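Local coordinates for EmGH1 (Erythrobacter marinus, PDB 5Z87), which is probably a beta-glucosidase of glycoside hydrolase family 3, removing sugar units from beta-linked glycosides, at residues Ser432-Ala444 and Thr521-Gly534. Residues are numbered along the deposited sequence; the frame is centred on the assembly and turned at random.
Sequences SAVRKMLVVGPNA and TAQDCDVIVMCLGG
Leu-438 and Val-440 lock strand 436-440 in parallel register with strand 527-533. Leu-438 N donates to Val-527 O and its O accepts Val-529 N (2.8 Å); Val-440 N and O continue the pattern with Val-529 O and Cys-531 N. Beyond the strand, Asn-443 N reaches Cys-531 O, and Asn-443 ND2 bonds Gly-534 O (3.0 Å).

At the other end the carboxylate of Asp-526 grips two successive amides through syn lone pairs: OD2 takes Arg-435 N (3.0 Å, 176° at the hydrogen) and OD1 takes Lys-436 N (2.8 Å). Its CG sits between backbone N and carbonyl carbon (chi1 40°), which turns both oxygens to that backbone. With an alanine here the Arg-435 and Lys-436 N-H groups would lose these acceptors, and the strand entrance would probably be held less firmly. Lys-436 NZ forms a salt bridge with Asp-524 OD1, modelled implausibly short, and another with Glu-478.

Among apolar groups, Leu-438 CD2 presses on Ala-522 CB (3.6 Å) and its CB on Cys-525 SG, while Val-440 CG1 meets Ile-528 CG2 (3.8 Å). On the opposite face Met-437 SD touches Val-529 CG2 (4.0 Å).

Both are inner strands of the mixed sheet in the family 3 C-terminal domain, an alpha/beta sandwich: 436-440 lies between 527-533 and outer strand 476-480, with 574-580 beyond 527-533; helix 462-473 packs over Met-437 and Val-439, helix 561-569 over Val-440 and Met-530.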
ATOM      1  N   SER A 432     -29.327 -38.571  11.281  1.00 44.58           N
ATOM      2  CA  SER A 432     -30.532 -39.202  11.805  1.00 53.53           C
ATOM      3  C   SER A 432     -31.395 -38.233  12.611  1.00 47.99           C
ATOM      4  O   SER A 432     -32.599 -38.471  12.756  1.00 56.23           O
ATOM      5  CB  SER A 432     -30.159 -40.417  12.655  1.00 41.75           C
ATOM      6  OG  SER A 432     -29.421 -40.023  13.795  1.00 48.67           O
ATOM      7  N   ALA A 433     -30.828 -37.135  13.107  1.00 47.03           N
ATOM      8  CA  ALA A 433     -31.565 -36.186  13.935  1.00 38.05           C
ATOM      9  C   ALA A 433     -32.169 -35.030  13.146  1.00 45.53           C
ATOM     10  O   ALA A 433     -32.818 -34.165  13.742  1.00 50.36           O
ATOM     11  CB  ALA A 433     -30.655 -35.624  15.028  1.00 43.65           C
ATOM     12  N   VAL A 434     -31.969 -34.982  11.839  1.00 40.81           N
ATOM     13  CA  VAL A 434     -32.457 -33.879  11.022  1.00 37.80           C
ATOM     14  C   VAL A 434     -33.757 -34.309  10.368  1.00 42.47           C
ATOM     15  O   VAL A 434     -33.875 -35.446   9.897  1.00 45.52           O
ATOM     16  CB  VAL A 434     -31.407 -33.468   9.968  1.00 47.83           C
ATOM     17  CG1 VAL A 434     -31.972 -32.416   9.016  1.00 32.83           C
ATOM     18  CG2 VAL A 434     -30.136 -32.959  10.643  1.00 40.66           C
ATOM     19  N   ARG A 435     -34.739 -33.411  10.339  1.00 43.70           N
ATOM     20  CA  ARG A 435     -35.981 -33.687   9.634  1.00 44.85           C
ATOM     21  C   ARG A 435     -36.145 -32.846   8.376  1.00 39.39           C
ATOM     22  O   ARG A 435     -36.355 -33.397   7.292  1.00 50.96           O
ATOM     23  CB  ARG A 435     -37.194 -33.487  10.564  1.00 46.92           C
ATOM     24  CG  ARG A 435     -38.494 -33.197   9.799  1.00 69.03           C
ATOM     25  CD  ARG A 435     -39.761 -33.236  10.671  1.00 72.65           C
ATOM     26  NE  ARG A 435     -40.230 -31.904  11.067  1.00 72.26           N
ATOM     27  CZ  ARG A 435     -40.625 -30.941  10.232  1.00 73.63           C
ATOM     28  NH1 ARG A 435     -40.634 -31.136   8.919  1.00 79.08           N
ATOM     29  NH2 ARG A 435     -41.022 -29.771  10.715  1.00 71.67           N
ATOM     30  N   LYS A 436     -36.051 -31.521   8.471  1.00 37.39           N
ATOM     31  CA  LYS A 436     -36.274 -30.658   7.311  1.00 43.19           C
ATOM     32  C   LYS A 436     -35.239 -29.540   7.301  1.00 47.77           C
ATOM     33  O   LYS A 436     -35.283 -28.641   8.147  1.00 42.86           O
ATOM     34  CB  LYS A 436     -37.687 -30.086   7.313  1.00 38.22           C
ATOM     35  CG  LYS A 436     -38.095 -29.474   5.988  1.00 40.90           C
ATOM     36  CD  LYS A 436     -39.489 -28.865   6.062  1.00 52.53           C
ATOM     37  CE  LYS A 436     -40.023 -28.545   4.675  1.00 59.05           C
ATOM     38  NZ  LYS A 436     -40.068 -27.077   4.403  1.00 62.93           N
ATOM     39  N   MET A 437     -34.334 -29.577   6.324  1.00 43.55           N
ATOM     40  CA  MET A 437     -33.245 -28.614   6.206  1.00 37.57           C
ATOM     41  C   MET A 437     -33.526 -27.629   5.080  1.00 34.99           C
ATOM     42  O   MET A 437     -33.831 -28.039   3.955  1.00 37.65           O
ATOM     43  CB  MET A 437     -31.921 -29.332   5.954  1.00 35.26           C
ATOM     44  CG  MET A 437     -30.816 -28.412   5.465  1.00 34.99           C
ATOM     45  SD  MET A 437     -29.402 -29.299   4.797  1.00 28.94           S
ATOM     46  CE  MET A 437     -28.819 -30.272   6.173  1.00 22.86           C
ATOM     47  N   LEU A 438     -33.433 -26.335   5.388  1.00 30.68           N
ATOM     48  CA  LEU A 438     -33.498 -25.284   4.379  1.00 32.90           C
ATOM     49  C   LEU A 438     -32.088 -24.975   3.880  1.00 37.36           C
ATOM     50  O   LEU A 438     -31.211 -24.628   4.677  1.00 35.12           O
ATOM     51  CB  LEU A 438     -34.126 -24.016   4.948  1.00 30.97           C
ATOM     52  CG  LEU A 438     -33.995 -22.773   4.059  1.00 33.04           C
ATOM     53  CD1 LEU A 438     -34.837 -22.910   2.794  1.00 34.88           C
ATOM     54  CD2 LEU A 438     -34.358 -21.509   4.812  1.00 26.78           C
ATOM     55  N   VAL A 439     -31.872 -25.114   2.574  1.00 35.26           N
ATOM     56  CA  VAL A 439     -30.631 -24.712   1.920  1.00 31.76           C
ATOM     57  C   VAL A 439     -30.921 -23.421   1.170  1.00 31.09           C
ATOM     58  O   VAL A 439     -31.738 -23.412   0.243  1.00 35.50           O
ATOM     59  CB  VAL A 439     -30.109 -25.808   0.976  1.00 35.70           C
ATOM     60  CG1 VAL A 439     -28.811 -25.376   0.304  1.00 35.06           C
ATOM     61  CG2 VAL A 439     -29.890 -27.101   1.745  1.00 27.94           C
ATOM     62  N   VAL A 440     -30.266 -22.328   1.572  1.00 27.38           N
ATOM     63  CA  VAL A 440     -30.647 -20.985   1.148  1.00 25.93           C
ATOM     64  C   VAL A 440     -29.406 -20.136   0.893  1.00 29.87           C
ATOM     65  O   VAL A 440     -28.390 -20.265   1.585  1.00 24.27           O
ATOM     66  CB  VAL A 440     -31.552 -20.325   2.211  1.00 26.22           C
ATOM     67  CG1 VAL A 440     -30.943 -20.524   3.582  1.00 22.29           C
ATOM     68  CG2 VAL A 440     -31.740 -18.840   1.937  1.00 17.06           C
ATOM     69  N   GLY A 441     -29.506 -19.245  -0.101  1.00 25.00           N
ATOM     70  CA  GLY A 441     -28.464 -18.281  -0.379  1.00 27.95           C
ATOM     71  C   GLY A 441     -28.090 -18.182  -1.848  1.00 27.35           C
ATOM     72  O   GLY A 441     -28.380 -19.071  -2.658  1.00 29.12           O
ATOM     73  N   PRO A 442     -27.421 -17.089  -2.219  1.00 34.74           N
ATOM     74  CA  PRO A 442     -27.080 -16.889  -3.638  1.00 27.68           C
ATOM     75  C   PRO A 442     -26.162 -17.962  -4.205  1.00 28.81           C
ATOM     76  O   PRO A 442     -26.170 -18.175  -5.422  1.00 26.22           O
ATOM     77  CB  PRO A 442     -26.414 -15.509  -3.649  1.00 25.03           C
ATOM     78  CG  PRO A 442     -25.891 -15.331  -2.250  1.00 25.75           C
ATOM     79  CD  PRO A 442     -26.905 -16.008  -1.363  1.00 33.35           C
ATOM     80  N   ASN A 443     -25.409 -18.682  -3.374  1.00 25.00           N
ATOM     81  CA  ASN A 443     -24.495 -19.700  -3.875  1.00 29.88           C
ATOM     82  C   ASN A 443     -24.924 -21.117  -3.513  1.00 29.92           C
ATOM     83  O   ASN A 443     -24.081 -22.011  -3.405  1.00 30.23           O
ATOM     84  CB  ASN A 443     -23.078 -19.425  -3.381  1.00 27.72           C
ATOM     85  CG  ASN A 443     -22.518 -18.151  -3.962  1.00 30.09           C
ATOM     86  OD1 ASN A 443     -23.029 -17.650  -4.972  1.00 26.28           O
ATOM     87  ND2 ASN A 443     -21.493 -17.592  -3.314  1.00 25.22           N
ATOM     88  N   ALA A 444     -26.227 -21.350  -3.343  1.00 31.18           N
ATOM     89  CA  ALA A 444     -26.687 -22.689  -2.981  1.00 28.61           C
ATOM     90  C   ALA A 444     -26.960 -23.549  -4.208  1.00 25.38           C
ATOM     91  O   ALA A 444     -26.435 -24.664  -4.316  1.00 30.59           O
ATOM     92  CB  ALA A 444     -27.949 -22.612  -2.108  1.00 28.97           C
ATOM     93  N   THR A 521     -40.284 -19.733   4.479  1.00 40.40           N
ATOM     94  CA  THR A 521     -39.923 -21.125   4.219  1.00 34.40           C
ATOM     95  C   THR A 521     -39.165 -21.752   5.387  1.00 41.68           C
ATOM     96  O   THR A 521     -39.238 -22.969   5.599  1.00 41.89           O
ATOM     97  CB  THR A 521     -39.088 -21.195   2.940  1.00 39.24           C
ATOM     98  OG1 THR A 521     -39.761 -20.480   1.896  1.00 37.73           O
ATOM     99  CG2 THR A 521     -38.844 -22.632   2.512  1.00 33.07           C
ATOM    100  N   ALA A 522     -38.435 -20.946   6.153  1.00 39.22           N
ATOM    101  CA  ALA A 522     -37.585 -21.478   7.212  1.00 47.72           C
ATOM    102  C   ALA A 522     -38.356 -21.879   8.471  1.00 46.48           C
ATOM    103  O   ALA A 522     -37.807 -22.616   9.303  1.00 34.73           O
ATOM    104  CB  ALA A 522     -36.501 -20.450   7.565  1.00 36.90           C
ATOM    105  N   GLN A 523     -39.614 -21.437   8.613  1.00 50.73           N
ATOM    106  CA  GLN A 523     -40.343 -21.628   9.865  1.00 44.70           C
ATOM    107  C   GLN A 523     -40.509 -23.104  10.205  1.00 42.61           C
ATOM    108  O   GLN A 523     -40.458 -23.485  11.379  1.00 48.85           O
ATOM    109  CB  GLN A 523     -41.704 -20.944   9.788  1.00 43.38           C
ATOM    110  CG  GLN A 523     -41.635 -19.459   9.468  1.00 43.58           C
ATOM    111  CD  GLN A 523     -41.026 -18.633  10.593  1.00 57.73           C
ATOM    112  OE1 GLN A 523     -40.818 -19.126  11.711  1.00 55.56           O
ATOM    113  NE2 GLN A 523     -40.718 -17.368  10.297  1.00 44.00           N
ATOM    114  N   ASP A 524     -40.691 -23.955   9.200  1.00 40.58           N
ATOM    115  CA  ASP A 524     -40.885 -25.383   9.421  1.00 50.80           C
ATOM    116  C   ASP A 524     -39.589 -26.186   9.340  1.00 46.70           C
ATOM    117  O   ASP A 524     -39.628 -27.417   9.462  1.00 47.10           O
ATOM    118  CB  ASP A 524     -41.914 -25.938   8.426  1.00 59.39           C
ATOM    119  CG  ASP A 524     -41.730 -25.387   7.022  1.00 66.78           C
ATOM    120  OD1 ASP A 524     -40.968 -25.984   6.232  1.00 65.98           O
ATOM    121  OD2 ASP A 524     -42.339 -24.339   6.714  1.00 71.95           O
ATOM    122  N   CYS A 525     -38.445 -25.529   9.167  1.00 43.23           N
ATOM    123  CA  CYS A 525     -37.170 -26.221   9.041  1.00 37.48           C
ATOM    124  C   CYS A 525     -36.422 -26.185  10.368  1.00 36.28           C
ATOM    125  O   CYS A 525     -36.350 -25.136  11.015  1.00 36.88           O
ATOM    126  CB  CYS A 525     -36.331 -25.589   7.935  1.00 41.38           C
ATOM    127  SG  CYS A 525     -37.161 -25.588   6.312  1.00 39.50           S
ATOM    128  N   ASP A 526     -35.880 -27.334  10.776  1.00 35.76           N
ATOM    129  CA  ASP A 526     -35.086 -27.389  11.996  1.00 38.99           C
ATOM    130  C   ASP A 526     -33.616 -27.042  11.781  1.00 41.87           C
ATOM    131  O   ASP A 526     -32.932 -26.713  12.754  1.00 41.26           O
ATOM    132  CB  ASP A 526     -35.182 -28.775  12.650  1.00 31.88           C
ATOM    133  CG  ASP A 526     -35.160 -29.895  11.648  1.00 38.37           C
ATOM    134  OD1 ASP A 526     -35.913 -29.796  10.663  1.00 46.16           O
ATOM    135  OD2 ASP A 526     -34.403 -30.876  11.847  1.00 39.52           O
ATOM    136  N   VAL A 527     -33.117 -27.101  10.543  1.00 41.53           N
ATOM    137  CA  VAL A 527     -31.741 -26.737  10.207  1.00 37.65           C
ATOM    138  C   VAL A 527     -31.755 -25.783   9.017  1.00 41.46           C
ATOM    139  O   VAL A 527     -32.465 -26.022   8.030  1.00 35.29           O
ATOM    140  CB  VAL A 527     -30.888 -27.977   9.882  1.00 39.89           C
ATOM    141  CG1 VAL A 527     -29.500 -27.560   9.416  1.00 35.46           C
ATOM    142  CG2 VAL A 527     -30.805 -28.888  11.080  1.00 34.25           C
ATOM    143  N   ILE A 528     -30.976 -24.703   9.112  1.00 33.85           N
ATOM    144  CA  ILE A 528     -30.790 -23.737   8.031  1.00 31.05           C
ATOM    145  C   ILE A 528     -29.313 -23.734   7.645  1.00 39.08           C
ATOM    146  O   ILE A 528     -28.445 -23.566   8.511  1.00 33.84           O
ATOM    147  CB  ILE A 528     -31.232 -22.324   8.450  1.00 40.86           C
ATOM    148  CG1 ILE A 528     -32.679 -22.317   8.933  1.00 34.37           C
ATOM    149  CG2 ILE A 528     -31.036 -21.329   7.314  1.00 26.25           C
ATOM    150  CD1 ILE A 528     -33.086 -20.970   9.458  1.00 22.07           C
ATOM    151  N   VAL A 529     -29.025 -23.923   6.360  1.00 38.71           N
ATOM    152  CA  VAL A 529     -27.653 -23.909   5.850  1.00 29.93           C
ATOM    153  C   VAL A 529     -27.553 -22.769   4.852  1.00 34.59           C
ATOM    154  O   VAL A 529     -28.135 -22.843   3.760  1.00 28.30           O
ATOM    155  CB  VAL A 529     -27.249 -25.235   5.198  1.00 26.62           C
ATOM    156  CG1 VAL A 529     -25.912 -25.074   4.516  1.00 34.26           C
ATOM    157  CG2 VAL A 529     -27.184 -26.349   6.226  1.00 28.68           C
ATOM    158  N   MET A 530     -26.818 -21.714   5.220  1.00 26.37           N
ATOM    159  CA  MET A 530     -26.699 -20.519   4.392  1.00 23.73           C
ATOM    160  C   MET A 530     -25.449 -20.611   3.519  1.00 28.95           C
ATOM    161  O   MET A 530     -24.339 -20.823   4.027  1.00 26.32           O
ATOM    162  CB  MET A 530     -26.654 -19.271   5.268  1.00 23.77           C
ATOM    163  CG  MET A 530     -27.649 -19.328   6.421  1.00 26.84           C
ATOM    164  SD  MET A 530     -27.821 -17.764   7.284  1.00 32.46           S
ATOM    165  CE  MET A 530     -26.287 -17.711   8.226  1.00 26.98           C
ATOM    166  N   CYS A 531     -25.639 -20.456   2.206  1.00 26.33           N
ATOM    167  CA  CYS A 531     -24.573 -20.517   1.203  1.00 29.26           C
ATOM    168  C   CYS A 531     -24.350 -19.105   0.672  1.00 30.81           C
ATOM    169  O   CYS A 531     -25.137 -18.603  -0.139  1.00 27.42           O
ATOM    170  CB  CYS A 531     -24.939 -21.488   0.089  1.00 30.81           C
ATOM    171  SG  CYS A 531     -25.214 -23.162   0.707  1.00 31.75           S
ATOM    172  N   LEU A 532     -23.279 -18.466   1.143  1.00 24.50           N
ATOM    173  CA  LEU A 532     -23.028 -17.050   0.905  1.00 25.01           C
ATOM    174  C   LEU A 532     -21.590 -16.853   0.417  1.00 27.97           C
ATOM    175  O   LEU A 532     -20.789 -17.793   0.351  1.00 21.60           O
ATOM    176  CB  LEU A 532     -23.285 -16.236   2.182  1.00 33.44           C
ATOM    177  CG  LEU A 532     -24.493 -16.606   3.053  1.00 24.72           C
ATOM    178  CD1 LEU A 532     -24.342 -16.030   4.439  1.00 23.50           C
ATOM    179  CD2 LEU A 532     -25.756 -16.090   2.416  1.00 22.71           C
ATOM    180  N   GLY A 533     -21.266 -15.609   0.072  1.00 24.32           N
ATOM    181  CA  GLY A 533     -19.896 -15.248  -0.243  1.00 20.84           C
ATOM    182  C   GLY A 533     -19.806 -14.236  -1.362  1.00 23.81           C
ATOM    183  O   GLY A 533     -20.239 -13.083  -1.219  1.00 21.73           O
ATOM    184  N   GLY A 534     -19.236 -14.661  -2.487  1.00 23.51           N
ATOM    185  CA  GLY A 534     -19.145 -13.839  -3.676  1.00 19.57           C
ATOM    186  C   GLY A 534     -19.206 -14.764  -4.868  1.00 21.33           C
ATOM    187  O   GLY A 534     -19.332 -15.976  -4.712  1.00 21.67           O
TER